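Local coordinates for protein mandelate racemase/muconate lactonizing enzyme (Roseovarius nubinhibens, PDB 2QDD) that is of unknown function but belongs to the mandelate racemase/muconate lactonizing enzyme family of the enolase superfamily and binds magnesium, at residues Val92-Leu97 against Tyr102-Ile107; His88-Met93 against Gly273-Arg278. One frame throughout, in Å; residues are numbered along the deposited sequence. Where two conformers were deposited one is given.

Contact 1. Residues Val92-Leu97 against Tyr102-Ile107; sequences VMDLQL and YVKSPI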
loop_
_atom_site.group_PDB
_atom_site.type_symbol
_atom_site.label_atom_id
_atom_site.label_comp_id
_atom_site.label_asym_id
_atom_site.label_seq_id
_atom_site.Cartn_x
_atom_site.Cartn_y
_atom_site.Cartn_z
ATOM N N VAL A 92 30.135 3.955 21.826
ATOM C CA VAL A 92 31.413 4.642 21.606
ATOM C C VAL A 92 32.038 4.292 20.251
ATOM O O VAL A 92 32.380 5.195 19.483
ATOM C CB VAL A 92 32.406 4.392 22.779
ATOM C CG1 VAL A 92 33.804 4.908 22.439
ATOM C CG2 VAL A 92 31.887 5.057 24.063
ATOM N N MET A 93 32.157 2.993 19.955
ATOM C CA MET A 93 32.624 2.522 18.645
ATOM C C MET A 93 31.829 3.097 17.465
ATOM O O MET A 93 32.418 3.505 16.463
ATOM C CB MET A 93 32.611 0.991 18.568
ATOM C CG MET A 93 33.602 0.277 19.481
ATOM S SD MET A 93 33.879 -1.434 18.975
ATOM C CE MET A 93 32.345 -2.222 19.467
ATOM N N ASP A 94 30.501 3.131 17.594
ATOM C CA ASP A 94 29.620 3.669 16.545
ATOM C C ASP A 94 29.727 5.189 16.406
ATOM O O ASP A 94 29.564 5.728 15.316
ATOM C CB ASP A 94 28.158 3.280 16.803
ATOM C CG ASP A 94 27.882 1.799 16.546
ATOM O OD1 ASP A 94 28.653 1.137 15.820
ATOM O OD2 ASP A 94 26.869 1.295 17.072
ATOM N N LEU A 95 29.992 5.860 17.522
ATOM C CA LEU A 95 30.255 7.298 17.552
ATOM C C LEU A 95 31.575 7.645 16.865
ATOM O O LEU A 95 31.664 8.634 16.134
ATOM C CB LEU A 95 30.293 7.789 19.002
ATOM C CG LEU A 95 29.442 8.997 19.381
ATOM C CD1 LEU A 95 29.008 8.896 20.840
ATOM C CD2 LEU A 95 30.200 10.292 19.128
ATOM N N GLN A 96 32.597 6.825 17.105
ATOM C CA GLN A 96 33.964 7.184 16.747
ATOM C C GLN A 96 34.357 6.669 15.374
ATOM O O GLN A 96 35.271 7.200 14.747
ATOM C CB GLN A 96 34.961 6.706 17.811
ATOM C CG GLN A 96 34.844 7.407 19.179
ATOM C CD GLN A 96 35.023 8.924 19.125
ATOM O OE1 GLN A 96 35.709 9.462 18.254
ATOM N NE2 GLN A 96 34.407 9.617 20.070
ATOM N N LEU A 97 33.666 5.632 14.913
ATOM C CA LEU A 97 33.836 5.137 13.557
ATOM C C LEU A 97 32.524 4.520 13.065
ATOM O O LEU A 97 32.263 3.356 13.327
ATOM C CB LEU A 97 34.982 4.114 13.508
ATOM C CG LEU A 97 35.372 3.500 12.162
ATOM C CD1 LEU A 97 35.992 4.535 11.240
ATOM C CD2 LEU A 97 36.305 2.329 12.375
ATOM N N TYR A 102 32.908 -5.029 10.533
ATOM C CA TYR A 102 34.015 -5.979 10.561
ATOM C C TYR A 102 35.158 -5.612 11.506
ATOM O O TYR A 102 35.833 -6.496 12.027
ATOM C CB TYR A 102 34.551 -6.220 9.153
ATOM C CG TYR A 102 35.289 -5.062 8.490
ATOM C CD1 TYR A 102 36.677 -5.100 8.321
ATOM C CD2 TYR A 102 34.601 -3.956 7.990
ATOM C CE1 TYR A 102 37.361 -4.055 7.691
ATOM C CE2 TYR A 102 35.274 -2.909 7.361
ATOM C CZ TYR A 102 36.653 -2.965 7.214
ATOM O OH TYR A 102 37.316 -1.932 6.580
ATOM N N VAL A 103 35.361 -4.313 11.710
ATOM C CA VAL A 103 36.301 -3.797 12.704
ATOM C C VAL A 103 35.759 -4.025 14.112
ATOM O O VAL A 103 36.504 -4.376 15.033
ATOM C CB VAL A 103 36.585 -2.285 12.477
ATOM C CG1 VAL A 103 37.421 -1.699 13.610
ATOM C CG2 VAL A 103 37.281 -2.073 11.137
ATOM N N LYS A 104 34.449 -3.847 14.255
ATOM C CA LYS A 104 33.802 -3.770 15.556
ATOM C C LYS A 104 33.602 -5.124 16.219
ATOM O O LYS A 104 33.560 -5.208 17.448
ATOM C CB LYS A 104 32.467 -3.047 15.433
ATOM C CG LYS A 104 32.615 -1.552 15.497
ATOM C CD LYS A 104 31.560 -0.875 14.687
ATOM C CE LYS A 104 31.759 0.614 14.731
ATOM N NZ LYS A 104 30.653 1.294 13.992
ATOM N N SER A 105 33.486 -6.167 15.396
ATOM C CA SER A 105 33.152 -7.516 15.861
ATOM C C SER A 105 34.198 -8.169 16.787
ATOM O O SER A 105 33.829 -8.713 17.821
ATOM C CB SER A 105 32.769 -8.432 14.683
ATOM O OG SER A 105 32.498 -9.762 15.101
ATOM N N PRO A 106 35.512 -8.125 16.418
ATOM C CA PRO A 106 36.438 -8.659 17.437
ATOM C C PRO A 106 36.573 -7.855 18.736
ATOM O O PRO A 106 36.862 -8.448 19.774
ATOM C CB PRO A 106 37.784 -8.703 16.703
ATOM C CG PRO A 106 37.679 -7.690 15.644
ATOM C CD PRO A 106 36.250 -7.722 15.201
ATOM N N ILE A 107 36.374 -6.532 18.681
ATOM C CA ILE A 107 36.373 -5.697 19.886
ATOM C C ILE A 107 35.227 -6.055 20.830
ATOM O O ILE A 107 35.429 -6.201 22.039
ATOM C CB ILE A 107 36.330 -4.187 19.562
ATOM C CG1 ILE A 107 37.503 -3.796 18.658
ATOM C CG2 ILE A 107 36.351 -3.355 20.855
ATOM C CD1 ILE A 107 37.316 -2.506 17.898
#
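Lys104 reaches across to the C-terminal end of helix 86-96 and gives its ammonium group two partners there. Lys104 NZ lies 2.7 Å from Asp94 OD1 in a salt bridge, for which OD1 offers its anti lone pair, on the side away from OD2. NZ of Lys104 is also 2.7 Å from the backbone O of Leu97. That bond lies in the carbonyl plane, with a C=O...N angle of 155°. The carbonyl of Gly99, in the turn between the helices, is a third acceptor for NZ. Backbone oxygens thus gather with a carboxylate round a buried amine, which would probably help to keep it charged. The carboxylate arm lies roughly perpendicular to the lysine chain, and Asp94 OD2 is engaged elsewhere.

Both segments belong to the N-terminal domain of this enolase-superfamily fold, where helices 86-96 and 101-119 form a helical hairpin joined by a short turn; the two short axes run nearly antiparallel at 155°, 11.0 Å apart.

Apolar contacts fill the space beside the lysine. The Met93 and Lys104 chains run alongside and point opposite ways, Met93 SD lying 3.7 Å from Lys104 CG. A bend at chi3 (-73°) turns Met93 CE back over the lysine stem, while Met93 SD also meets Ile107 CG2 at 3.7 Å. Towards the turn, Leu97 CD2 touches Val103 CG1 more loosely, at 4.4 Å, and His63 of a second subunit packs on Leu97.

Contact 2. Residues His88-Met93 against Gly273-Arg278; sequences HVNRVM and GLTRAR
Asn90 and Thr275 face each other, the amide end of one against the beta-branched end of the other. Asn90 ND2 lies 3.5 Å from Thr275 CB; it bonds Leu86 O, one turn earlier in its own helix, and Asp108 OD1. The same carboxylate oxygen bonds Thr275 OG1, and so links the two side chains. On the amide's other branch, Asn90 OD1 accepts a bond from a water at 2.8 Å, which in turn accepts one from the backbone N of Arg276.

Here helix 86-96 of the N-terminal domain packs against the start of helix 274-287, in the TIM-barrel-like C-terminal domain, with Gly273 at its N-cap.

Arg276 comes to Asn90 with its flat end: Asn90 OD1 lies 4.3 Å above the guanidinium plane, over its centre, and Arg276 NH1 is 3.6 Å from Asn90 CB. A bend at chi2 (-80°) folds the arginine chain towards helix 86-96, where NH1 forms a salt bridge with Asp94. With the amide gone, as in an alanine here, Leu86 O and Asp108 OD1 would probably lose a donor and the water its acceptor, opening a gap beside Thr275 and over the guanidinium.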
loop_
_atom_site.group_PDB
_atom_site.type_symbol
_atom_site.label_atom_id
_atom_site.label_comp_id
_atom_site.label_asym_id
_atom_site.label_seq_id
_atom_site.Cartn_x
_atom_site.Cartn_y
_atom_site.Cartn_z
ATOM N N HIS A 88 27.313 0.334 25.999
ATOM C CA HIS A 88 28.086 1.578 26.007
ATOM C C HIS A 88 29.346 1.522 25.139
ATOM O O HIS A 88 29.641 2.472 24.422
ATOM C CB HIS A 88 28.454 1.976 27.434
ATOM C CG HIS A 88 29.426 3.110 27.507
ATOM N ND1 HIS A 88 29.068 4.411 27.228
ATOM C CD2 HIS A 88 30.743 3.139 27.821
ATOM C CE1 HIS A 88 30.122 5.195 27.373
ATOM N NE2 HIS A 88 31.150 4.447 27.732
ATOM N N VAL A 89 30.076 0.410 25.216
ATOM C CA VAL A 89 31.251 0.175 24.378
ATOM C C VAL A 89 30.878 0.223 22.892
ATOM O O VAL A 89 31.581 0.851 22.093
ATOM C CB VAL A 89 31.964 -1.162 24.760
ATOM C CG1 VAL A 89 32.978 -1.601 23.695
ATOM C CG2 VAL A 89 32.654 -1.023 26.107
ATOM N N ASN A 90 29.754 -0.410 22.542
ATOM C CA ASN A 90 29.208 -0.364 21.182
ATOM C C ASN A 90 28.839 1.029 20.688
ATOM O O ASN A 90 29.156 1.388 19.550
ATOM C CB ASN A 90 28.021 -1.313 21.042
ATOM C CG ASN A 90 28.455 -2.756 20.890
ATOM O OD1 ASN A 90 28.663 -3.237 19.777
ATOM N ND2 ASN A 90 28.610 -3.450 22.011
ATOM N N ARG A 91 28.189 1.803 21.556
ATOM C CA ARG A 91 27.877 3.213 21.307
ATOM C C ARG A 91 29.096 4.081 21.003
ATOM O O ARG A 91 29.081 4.845 20.041
ATOM C CB ARG A 91 27.090 3.810 22.477
ATOM C CG ARG A 91 25.629 3.404 22.491
ATOM C CD ARG A 91 24.818 4.249 23.458
ATOM N NE ARG A 91 25.035 3.892 24.863
ATOM C CZ ARG A 91 24.439 2.886 25.507
ATOM N NH1 ARG A 91 23.573 2.087 24.884
ATOM N NH2 ARG A 91 24.718 2.676 26.790
ATOM N N VAL A 92 30.135 3.955 21.826
ATOM C CA VAL A 92 31.413 4.642 21.606
ATOM C C VAL A 92 32.038 4.292 20.251
ATOM O O VAL A 92 32.380 5.195 19.483
ATOM C CB VAL A 92 32.406 4.392 22.779
ATOM C CG1 VAL A 92 33.804 4.908 22.439
ATOM C CG2 VAL A 92 31.887 5.057 24.063
ATOM N N MET A 93 32.157 2.993 19.955
ATOM C CA MET A 93 32.624 2.522 18.645
ATOM C C MET A 93 31.829 3.097 17.465
ATOM O O MET A 93 32.418 3.505 16.463
ATOM C CB MET A 93 32.611 0.991 18.568
ATOM C CG MET A 93 33.602 0.277 19.481
ATOM S SD MET A 93 33.879 -1.434 18.975
ATOM C CE MET A 93 32.345 -2.222 19.467
ATOM N N GLY A 273 29.347 -7.715 15.709
ATOM C CA GLY A 273 29.633 -8.329 16.999
ATOM C C GLY A 273 28.477 -9.113 17.573
ATOM O O GLY A 273 27.476 -9.348 16.900
ATOM N N LEU A 274 28.631 -9.508 18.831
ATOM C CA LEU A 274 27.706 -10.395 19.508
ATOM C C LEU A 274 26.523 -9.610 20.063
ATOM O O LEU A 274 25.403 -10.119 20.098
ATOM C CB LEU A 274 28.439 -11.095 20.654
ATOM C CG LEU A 274 28.553 -12.614 20.770
ATOM C CD1 LEU A 274 28.384 -13.355 19.440
ATOM C CD2 LEU A 274 29.897 -12.948 21.410
ATOM N N THR A 275 26.790 -8.384 20.516
ATOM C CA THR A 275 25.756 -7.466 21.005
ATOM C C THR A 275 24.725 -7.150 19.914
ATOM O O THR A 275 23.518 -7.235 20.154
ATOM C CB THR A 275 26.390 -6.156 21.539
ATOM O OG1 THR A 275 27.284 -6.463 22.618
ATOM C CG2 THR A 275 25.323 -5.175 22.028
ATOM N N ARG A 276 25.213 -6.806 18.720
ATOM C CA ARG A 276 24.347 -6.539 17.574
ATOM C C ARG A 276 23.668 -7.817 17.069
ATOM O O ARG A 276 22.487 -7.797 16.729
ATOM C CB ARG A 276 25.127 -5.846 16.451
ATOM C CG ARG A 276 25.675 -4.446 16.806
ATOM C CD ARG A 276 24.617 -3.356 16.717
ATOM N NE ARG A 276 25.117 -2.057 17.170
ATOM C CZ ARG A 276 24.980 -1.575 18.406
ATOM N NH1 ARG A 276 25.469 -0.378 18.707
ATOM N NH2 ARG A 276 24.360 -2.277 19.345
ATOM N N ALA A 277 24.409 -8.923 17.052
ATOM C CA ALA A 277 23.884 -10.220 16.593
ATOM C C ALA A 277 22.779 -10.792 17.483
ATOM O O ALA A 277 21.825 -11.373 16.974
ATOM C CB ALA A 277 25.002 -11.222 16.421
ATOM N N ARG A 278 22.897 -10.589 18.795
ATOM C CA ARG A 278 21.871 -11.006 19.766
ATOM C C ARG A 278 20.532 -10.276 19.598
ATOM O O ARG A 278 19.467 -10.902 19.683
ATOM C CB ARG A 278 22.383 -10.825 21.201
ATOM C CG ARG A 278 21.439 -11.316 22.290
ATOM C CD ARG A 278 21.154 -10.211 23.290
ATOM N NE ARG A 278 21.490 -10.608 24.656
ATOM C CZ ARG A 278 22.065 -9.808 25.551
ATOM N NH1 ARG A 278 22.333 -10.258 26.768
ATOM N NH2 ARG A 278 22.376 -8.555 25.231
HETATM O O HOH W 1 28.101 -5.786 18.673
#

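Overall arrangement
Helix 86-96 serves both contacts, whose segments overlap at Val92 and Met93 and whose centres are about 8 Å apart. Contact 1 joins it to the next helix of the N-terminal domain, contact 2 to the C-terminal domain. Asp94 connects them directly: one carboxylate oxygen belongs to contact 1, and the other, Asp94 OD2, lies 2.7 Å from Arg276 NH1 of contact 2. Helix 101-119 meets helix 86-96 in contact 1 and also borders helix 274-287 through Asp108 and Trp112. Neither contact is near the magnesium ligands Asp196, Glu220, Asp243 and Glu244; of the two, contact 2 bridges the domains.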